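Local coordinates for protein ABC-type amino acid transport system, permease component (Caldanaerobacter subterraneus subsp. tengcongensis MB4, PDB 4YMU) that probably moves amino acids across the cell membrane as the permease component of an ABC transporter, and binds arginine among its transmembrane helices, at residues C[24-29]-C[155-160]; C[60-65]-C[96-101]; C[101-106]-C[147-152]. One frame throughout, in Å; residues are numbered along the deposited sequence.

Interaction 1: C[24-29]-C[155-160]. With ARG (arginine), chain J; ARG (arginine), chain I.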
# COMPACT_ATOMS: atom_id res chain seq x y z
N LYS C 24 -8.96 31.47 14.19
CA LYS C 24 -9.55 32.34 13.17
C LYS C 24 -8.71 32.41 11.90
O LYS C 24 -9.22 32.27 10.78
CB LYS C 24 -9.74 33.74 13.76
CG LYS C 24 -10.16 34.80 12.75
CD LYS C 24 -10.07 36.21 13.35
CE LYS C 24 -10.51 37.29 12.36
NZ LYS C 24 -10.29 38.69 12.85
N LEU C 25 -7.41 32.61 12.08
CA LEU C 25 -6.45 32.64 10.98
C LEU C 25 -6.45 31.34 10.15
O LEU C 25 -6.64 31.36 8.93
CB LEU C 25 -5.05 32.90 11.53
CG LEU C 25 -4.02 33.69 10.72
CD1 LEU C 25 -2.67 32.99 10.79
CD2 LEU C 25 -4.43 33.92 9.27
N THR C 26 -6.24 30.22 10.84
CA THR C 26 -6.04 28.93 10.19
C THR C 26 -7.29 28.44 9.48
O THR C 26 -7.23 27.99 8.34
CB THR C 26 -5.58 27.86 11.20
OG1 THR C 26 -4.58 28.41 12.06
CG2 THR C 26 -5.01 26.65 10.49
N PHE C 27 -8.43 28.53 10.16
CA PHE C 27 -9.72 28.22 9.58
C PHE C 27 -9.95 28.94 8.26
O PHE C 27 -10.20 28.32 7.23
CB PHE C 27 -10.82 28.65 10.54
CG PHE C 27 -11.79 27.57 10.86
CD1 PHE C 27 -12.90 27.36 10.05
CD2 PHE C 27 -11.61 26.77 11.98
CE1 PHE C 27 -13.81 26.35 10.35
CE2 PHE C 27 -12.51 25.76 12.29
CZ PHE C 27 -13.61 25.56 11.47
N LEU C 28 -9.88 30.26 8.29
CA LEU C 28 -10.14 31.07 7.10
C LEU C 28 -9.17 30.75 5.96
O LEU C 28 -9.58 30.68 4.79
CB LEU C 28 -10.08 32.56 7.45
CG LEU C 28 -10.34 33.57 6.32
CD1 LEU C 28 -11.69 33.32 5.66
CD2 LEU C 28 -10.26 35.00 6.86
N ALA C 29 -7.90 30.54 6.29
CA ALA C 29 -6.89 30.28 5.27
C ALA C 29 -7.16 28.93 4.63
O ALA C 29 -7.32 28.82 3.40
CB ALA C 29 -5.50 30.31 5.87
N VAL C 155 -1.96 20.54 10.42
CA VAL C 155 -0.62 20.97 10.08
C VAL C 155 -0.55 22.50 9.99
O VAL C 155 0.42 23.13 10.44
CB VAL C 155 -0.17 20.37 8.74
CG1 VAL C 155 1.13 20.99 8.28
CG2 VAL C 155 -0.00 18.87 8.89
N MET C 156 -1.59 23.10 9.42
CA MET C 156 -1.65 24.53 9.22
C MET C 156 -1.75 25.32 10.52
O MET C 156 -1.38 26.48 10.55
CB MET C 156 -2.81 24.88 8.29
CG MET C 156 -2.53 24.57 6.84
SD MET C 156 -1.20 25.60 6.16
CE MET C 156 -2.17 27.02 5.68
N LEU C 157 -2.26 24.69 11.59
CA LEU C 157 -2.29 25.32 12.91
C LEU C 157 -0.87 25.63 13.33
O LEU C 157 -0.54 26.75 13.71
CB LEU C 157 -2.94 24.41 13.95
CG LEU C 157 -4.47 24.36 13.92
CD1 LEU C 157 -4.99 23.50 15.06
CD2 LEU C 157 -5.05 25.76 14.00
N LYS C 158 -0.02 24.61 13.27
CA LYS C 158 1.38 24.82 13.56
C LYS C 158 1.95 25.84 12.58
O LYS C 158 2.66 26.77 12.98
CB LYS C 158 2.14 23.50 13.49
CG LYS C 158 1.70 22.49 14.54
CD LYS C 158 2.65 21.30 14.64
CE LYS C 158 2.61 20.45 13.37
NZ LYS C 158 3.74 19.46 13.33
N GLU C 159 1.60 25.71 11.31
CA GLU C 159 2.18 26.58 10.30
C GLU C 159 1.88 28.07 10.52
O GLU C 159 2.72 28.92 10.23
CB GLU C 159 1.76 26.15 8.89
CG GLU C 159 2.42 24.85 8.43
CD GLU C 159 3.93 24.96 8.25
OE1 GLU C 159 4.43 26.09 8.09
OE2 GLU C 159 4.62 23.93 8.25
N SER C 160 0.68 28.37 11.03
CA SER C 160 0.18 29.73 11.15
C SER C 160 0.95 30.54 12.20
O SER C 160 0.93 31.76 12.17
CB SER C 160 -1.30 29.70 11.50
OG SER C 160 -1.47 29.27 12.84
N ARG J . 6.69 23.83 10.00
CA ARG J . 5.99 22.75 10.70
C ARG J . 6.11 22.89 12.21
O ARG J . 5.35 22.26 12.95
CB ARG J . 6.54 21.38 10.27
CG ARG J . 7.95 21.08 10.77
CD ARG J . 8.49 19.83 10.12
NE ARG J . 9.74 19.38 10.73
CZ ARG J . 10.50 18.41 10.23
NH1 ARG J . 10.14 17.79 9.11
NH2 ARG J . 11.62 18.05 10.85
OXT ARG J . 6.97 23.62 12.72
N ARG I . 6.91 24.71 6.70
CA ARG I . 7.10 24.06 5.40
C ARG I . 7.30 25.07 4.28
O ARG I . 7.64 24.68 3.15
CB ARG I . 5.90 23.18 5.05
CG ARG I . 4.64 23.94 4.71
CD ARG I . 3.48 22.96 4.60
NE ARG I . 2.28 23.58 4.07
CZ ARG I . 1.08 23.01 4.06
NH1 ARG I . 0.04 23.65 3.55
NH2 ARG I . 0.93 21.79 4.57
OXT ARG I . 7.11 26.27 4.48

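Interaction 2: C[60-65]-C[96-101]. With ARG (arginine), chain I.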
# COMPACT_ATOMS: atom_id res chain seq x y z
N GLU C 60 3.88 23.31 -8.02
CA GLU C 60 5.28 22.94 -7.86
C GLU C 60 6.06 24.04 -7.15
O GLU C 60 6.77 23.80 -6.17
CB GLU C 60 5.87 22.68 -9.25
CG GLU C 60 7.14 21.84 -9.28
CD GLU C 60 7.42 21.28 -10.67
OE1 GLU C 60 6.86 21.82 -11.66
OE2 GLU C 60 8.20 20.31 -10.78
N VAL C 61 5.89 25.27 -7.63
CA VAL C 61 6.62 26.42 -7.11
C VAL C 61 6.24 26.67 -5.66
O VAL C 61 7.11 26.86 -4.82
CB VAL C 61 6.42 27.68 -7.97
CG1 VAL C 61 6.82 28.92 -7.19
CG2 VAL C 61 7.23 27.57 -9.25
N ILE C 62 4.94 26.67 -5.37
CA ILE C 62 4.49 26.92 -4.01
C ILE C 62 4.91 25.85 -3.00
O ILE C 62 5.32 26.16 -1.88
CB ILE C 62 2.99 27.17 -3.98
CG1 ILE C 62 2.71 28.47 -4.72
CG2 ILE C 62 2.49 27.27 -2.55
CD1 ILE C 62 1.29 28.72 -4.88
N ARG C 63 4.83 24.58 -3.39
CA ARG C 63 5.21 23.52 -2.47
C ARG C 63 6.73 23.42 -2.37
O ARG C 63 7.26 22.99 -1.34
CB ARG C 63 4.62 22.19 -2.92
CG ARG C 63 3.10 22.16 -2.94
CD ARG C 63 2.57 20.81 -3.40
NE ARG C 63 2.94 19.73 -2.50
CZ ARG C 63 3.56 18.63 -2.89
NH1 ARG C 63 3.88 18.48 -4.17
NH2 ARG C 63 3.87 17.68 -2.01
N GLY C 64 7.42 23.85 -3.42
CA GLY C 64 8.87 23.70 -3.47
C GLY C 64 9.60 24.89 -2.90
O GLY C 64 10.83 25.01 -3.06
N THR C 65 8.86 25.75 -2.20
CA THR C 65 9.37 27.05 -1.75
C THR C 65 8.81 27.41 -0.35
O THR C 65 7.66 27.12 -0.05
CB THR C 65 9.02 28.10 -2.84
OG1 THR C 65 10.13 28.97 -3.06
CG2 THR C 65 7.76 28.87 -2.51
N ALA C 96 -3.45 30.71 2.78
CA ALA C 96 -4.43 30.18 1.84
C ALA C 96 -3.79 29.76 0.52
O ALA C 96 -4.21 28.78 -0.09
CB ALA C 96 -5.56 31.16 1.60
N ILE C 97 -2.79 30.51 0.07
CA ILE C 97 -2.12 30.15 -1.18
C ILE C 97 -1.29 28.87 -1.00
O ILE C 97 -1.43 27.89 -1.78
CB ILE C 97 -1.26 31.32 -1.71
CG1 ILE C 97 -2.14 32.34 -2.46
CG2 ILE C 97 -0.15 30.84 -2.61
CD1 ILE C 97 -1.51 33.75 -2.54
N ASN C 98 -0.45 28.86 0.03
CA ASN C 98 0.37 27.70 0.36
C ASN C 98 -0.51 26.43 0.44
O ASN C 98 -0.29 25.40 -0.26
CB ASN C 98 1.10 27.98 1.67
CG ASN C 98 2.07 26.87 2.07
OD1 ASN C 98 1.78 26.08 2.96
ND2 ASN C 98 3.22 26.82 1.41
N SER C 99 -1.55 26.54 1.26
CA SER C 99 -2.51 25.49 1.45
C SER C 99 -3.18 25.13 0.14
O SER C 99 -3.51 23.98 -0.07
CB SER C 99 -3.58 25.88 2.48
OG SER C 99 -4.47 24.79 2.70
N SER C 100 -3.38 26.10 -0.74
CA SER C 100 -4.06 25.79 -2.00
C SER C 100 -3.21 24.80 -2.79
O SER C 100 -3.73 23.83 -3.36
CB SER C 100 -4.31 27.04 -2.84
OG SER C 100 -3.14 27.41 -3.56
N ALA C 101 -1.90 25.04 -2.82
CA ALA C 101 -1.05 24.10 -3.53
C ALA C 101 -1.12 22.69 -2.91
O ALA C 101 -1.38 21.67 -3.61
CB ALA C 101 0.38 24.59 -3.56
N ARG I . 6.91 24.71 6.70
CA ARG I . 7.10 24.06 5.40
C ARG I . 7.30 25.07 4.28
O ARG I . 7.64 24.68 3.15
CB ARG I . 5.90 23.18 5.05
CG ARG I . 4.64 23.94 4.71
CD ARG I . 3.48 22.96 4.60
NE ARG I . 2.28 23.58 4.07
CZ ARG I . 1.08 23.01 4.06
NH1 ARG I . 0.04 23.65 3.55
NH2 ARG I . 0.93 21.79 4.57
OXT ARG I . 7.11 26.27 4.48

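Interaction 3: C[101-106]-C[147-152]. With ARG (arginine), chain I.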
# COMPACT_ATOMS: atom_id res chain seq x y z
N ALA C 101 -1.90 25.04 -2.82
CA ALA C 101 -1.05 24.10 -3.53
C ALA C 101 -1.12 22.69 -2.91
O ALA C 101 -1.38 21.67 -3.61
CB ALA C 101 0.38 24.59 -3.56
N TYR C 102 -0.91 22.62 -1.60
CA TYR C 102 -0.91 21.30 -0.95
C TYR C 102 -2.25 20.57 -1.11
O TYR C 102 -2.29 19.36 -1.32
CB TYR C 102 -0.47 21.40 0.51
CG TYR C 102 1.01 21.72 0.65
CD1 TYR C 102 1.96 20.71 0.72
CD2 TYR C 102 1.45 23.04 0.71
CE1 TYR C 102 3.31 21.00 0.84
CE2 TYR C 102 2.80 23.35 0.83
CZ TYR C 102 3.73 22.33 0.90
OH TYR C 102 5.08 22.63 1.03
N VAL C 103 -3.34 21.33 -1.05
CA VAL C 103 -4.69 20.79 -1.21
C VAL C 103 -4.95 20.28 -2.63
O VAL C 103 -5.56 19.22 -2.82
CB VAL C 103 -5.76 21.81 -0.79
CG1 VAL C 103 -7.13 21.46 -1.38
CG2 VAL C 103 -5.82 21.88 0.73
N ALA C 104 -4.46 21.02 -3.62
CA ALA C 104 -4.53 20.56 -5.00
C ALA C 104 -3.89 19.17 -5.14
O ALA C 104 -4.48 18.23 -5.74
CB ALA C 104 -3.84 21.56 -5.92
N GLU C 105 -2.70 19.02 -4.55
CA GLU C 105 -2.06 17.70 -4.59
C GLU C 105 -2.88 16.64 -3.88
O GLU C 105 -3.03 15.51 -4.38
CB GLU C 105 -0.66 17.72 -4.00
CG GLU C 105 0.39 17.58 -5.05
CD GLU C 105 0.03 16.52 -6.06
OE1 GLU C 105 0.15 15.30 -5.74
OE2 GLU C 105 -0.41 16.91 -7.17
N ILE C 106 -3.43 17.00 -2.73
CA ILE C 106 -4.25 16.08 -1.97
C ILE C 106 -5.42 15.55 -2.81
O ILE C 106 -5.70 14.34 -2.82
CB ILE C 106 -4.78 16.73 -0.68
CG1 ILE C 106 -3.77 16.52 0.45
CG2 ILE C 106 -6.12 16.14 -0.26
CD1 ILE C 106 -4.02 17.44 1.63
N PRO C 147 -10.23 12.95 4.89
CA PRO C 147 -9.32 12.79 6.04
C PRO C 147 -8.00 13.52 5.84
O PRO C 147 -7.36 13.88 6.83
CB PRO C 147 -9.06 11.28 6.07
CG PRO C 147 -10.18 10.67 5.33
CD PRO C 147 -10.52 11.65 4.25
N ALA C 148 -7.58 13.74 4.60
CA ALA C 148 -6.28 14.34 4.36
C ALA C 148 -6.40 15.86 4.41
O ALA C 148 -5.41 16.56 4.67
CB ALA C 148 -5.69 13.86 3.03
N LEU C 149 -7.61 16.35 4.16
CA LEU C 149 -7.95 17.75 4.38
C LEU C 149 -7.91 18.04 5.87
O LEU C 149 -7.28 19.02 6.31
CB LEU C 149 -9.35 18.04 3.83
CG LEU C 149 -9.48 18.15 2.31
CD1 LEU C 149 -10.82 18.77 1.91
CD2 LEU C 149 -8.33 18.96 1.73
N GLY C 150 -8.57 17.18 6.65
CA GLY C 150 -8.59 17.31 8.10
C GLY C 150 -7.18 17.36 8.65
O GLY C 150 -6.90 18.07 9.61
N ASN C 151 -6.29 16.60 8.03
CA ASN C 151 -4.90 16.57 8.42
C ASN C 151 -4.16 17.83 7.99
O ASN C 151 -3.20 18.25 8.64
CB ASN C 151 -4.24 15.34 7.81
CG ASN C 151 -2.75 15.35 7.96
OD1 ASN C 151 -2.03 15.69 7.02
ND2 ASN C 151 -2.26 14.97 9.13
N GLU C 152 -4.59 18.41 6.88
CA GLU C 152 -3.97 19.63 6.39
C GLU C 152 -4.19 20.75 7.40
O GLU C 152 -3.25 21.44 7.77
CB GLU C 152 -4.53 19.99 5.01
CG GLU C 152 -4.31 21.44 4.57
CD GLU C 152 -2.87 21.75 4.13
OE1 GLU C 152 -1.95 20.95 4.39
OE2 GLU C 152 -2.68 22.83 3.52
N ARG I . 6.91 24.71 6.70
CA ARG I . 7.10 24.06 5.40
C ARG I . 7.30 25.07 4.28
O ARG I . 7.64 24.68 3.15
CB ARG I . 5.90 23.18 5.05
CG ARG I . 4.64 23.94 4.71
CD ARG I . 3.48 22.96 4.60
NE ARG I . 2.28 23.58 4.07
CZ ARG I . 1.08 23.01 4.06
NH1 ARG I . 0.04 23.65 3.55
NH2 ARG I . 0.93 21.79 4.57
OXT ARG I . 7.11 26.27 4.48

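Interaction 1: C[24-29]-C[155-160]
T26 of helix 12-44 lies against M156, L157 and S160 of helix 129-160, and its few atoms carry most of the contact. Its CB packs on CD2 of L157 at 3.5 Å, and the two side chains cross at about a right angle. From CB the side chain forks. CG2 of T26, anti to the backbone N, lies 3.5 Å from atom C of M156 and close to CB of the same residue. OG1, turned beside the backbone N (chi1 -44°), touches CD2 of L157 and hydrogen-bonds back to the carbonyl of T22, one turn earlier. S160 in turn places its hydroxyl between its own backbone N and carbonyl carbon, where OG donates a 2.8 Å bond to O of L157, arriving 26° out of the carbonyl plane. Beside it, S160 CB meets CD1 of L25 at 3.6 Å. The short helical segments cross at 125°, with axes 9.2 Å apart.

On the ligand side of helix 129-160, M156 SD comes within 3.5 Å of NH1 of the chain I arginine. E159 OE2 accepts from the amino N of that arginine at 2.9 Å and from N of the chain J arginine at 2.7 Å, so one carboxylate oxygen joins two ligands. K158 NZ makes a weak bond to O of the chain J arginine and another bond to R63 O of the second subunit. The last turns of helix 129-160 thus pack on a predicted membrane-spanning helix, T26 and S160 set among L25, M156 and L157, while V155, M156 and E159 line the arginine pocket.

Interaction 2: C[60-65]-C[96-101]
The carboxamide of N98 has its two ends in different company. ND2 approaches I62, 4.1 Å from its CG2, a methyl that lies off the plane of the amide. OD1 accepts from two groups of the chain I arginine, NE at 2.8 Å and NH1 at 3.0 Å, so one oxygen bridges two nitrogens of the guanidinium. NE comes in close to the amide plane, whereas NH1 stands well off it, on the same side as the I62 methyl. L67 and Q70 of helix 67-75 also pack against this side chain. An alanine here would probably leave NE and NH1 of the ligand without their shared acceptor and open a gap beside the I62 methyl.

Around I62 the contact is apolar. I62 CG2 rests against both CA of N98 and CB of A101, 3.6 Å from the latter, while its CD1 reaches CG2 of I97 at 3.4 Å, the two isoleucines crossing at about a right angle. R63 adds its CG, 3.7 Å from A101 CB. S100 OG bonds Y58 OH. The last turn of helix 49-63 is thus packed on helix 87-112, the helix whose N98 lines the arginine-binding pocket.

Interaction 3: C[101-106]-C[147-152]
Y102 and E152 face each other across the contact, CB of the tyrosine 4.0 Å from OE2 of the glutamate, and between them they hold the guanidinium of the chain I arginine. The carboxylate takes it with two bonds: NH1 donates to OE2 at 2.8 Å and NH2 to OE1 at 3.0 Å. The tyrosine ring offers a face, with the ligand NE 3.3 Å above its plane and displaced toward the rim, and the guanidinium tilted only about 25° from the ring. NH1 lies nearest CD2 of Y102, at 3.2 Å.

In the second shell, S99 OG bonds E152 OE2, which is therefore gripped from two directions. The glutamate leaves the backbone with CG anti to N (chi1 162°), and this CG rests against CG2 of V103. Farther from the ligand, V103 CG2 also meets L149 CD2 at 4.0 Å, crossing it at about a right angle, and I106 sets its CG2 against A148 CB and L149 CD2. CD1 of I106 touches O of A148 at 3.5 Å, near the kink at P147 and A148. The segments run nearly antiparallel, at 161°.

Together, a carboxylate that pairs with two guanidinium nitrogens and an aromatic face suit a planar cation in both charge and shape, and would probably favour a guanidinium over a neutral side chain at this end of the pocket.

In the fold
All three contacts border the chain I arginine: interactions 2 and 3 both hold the guanidinium, N98 through NE and NH1, E152 through NH1 and NH2, and interaction 1 reaches its amino group through E159. Interactions 2 and 3 share A101 on helix 87-112, with centres 11 Å apart, and are tied by a probable hydrogen bond between R63 O and Y102 OH (3.2 Å). Interactions 1 and 3 both use helix 129-160, their centres 13 Å apart. Interaction 1 touches interaction 2 by packing, M156 CE lying 3.7 Å from S99 CB. Along the chain, both other contacts are nested within the loop that interaction 1 closes.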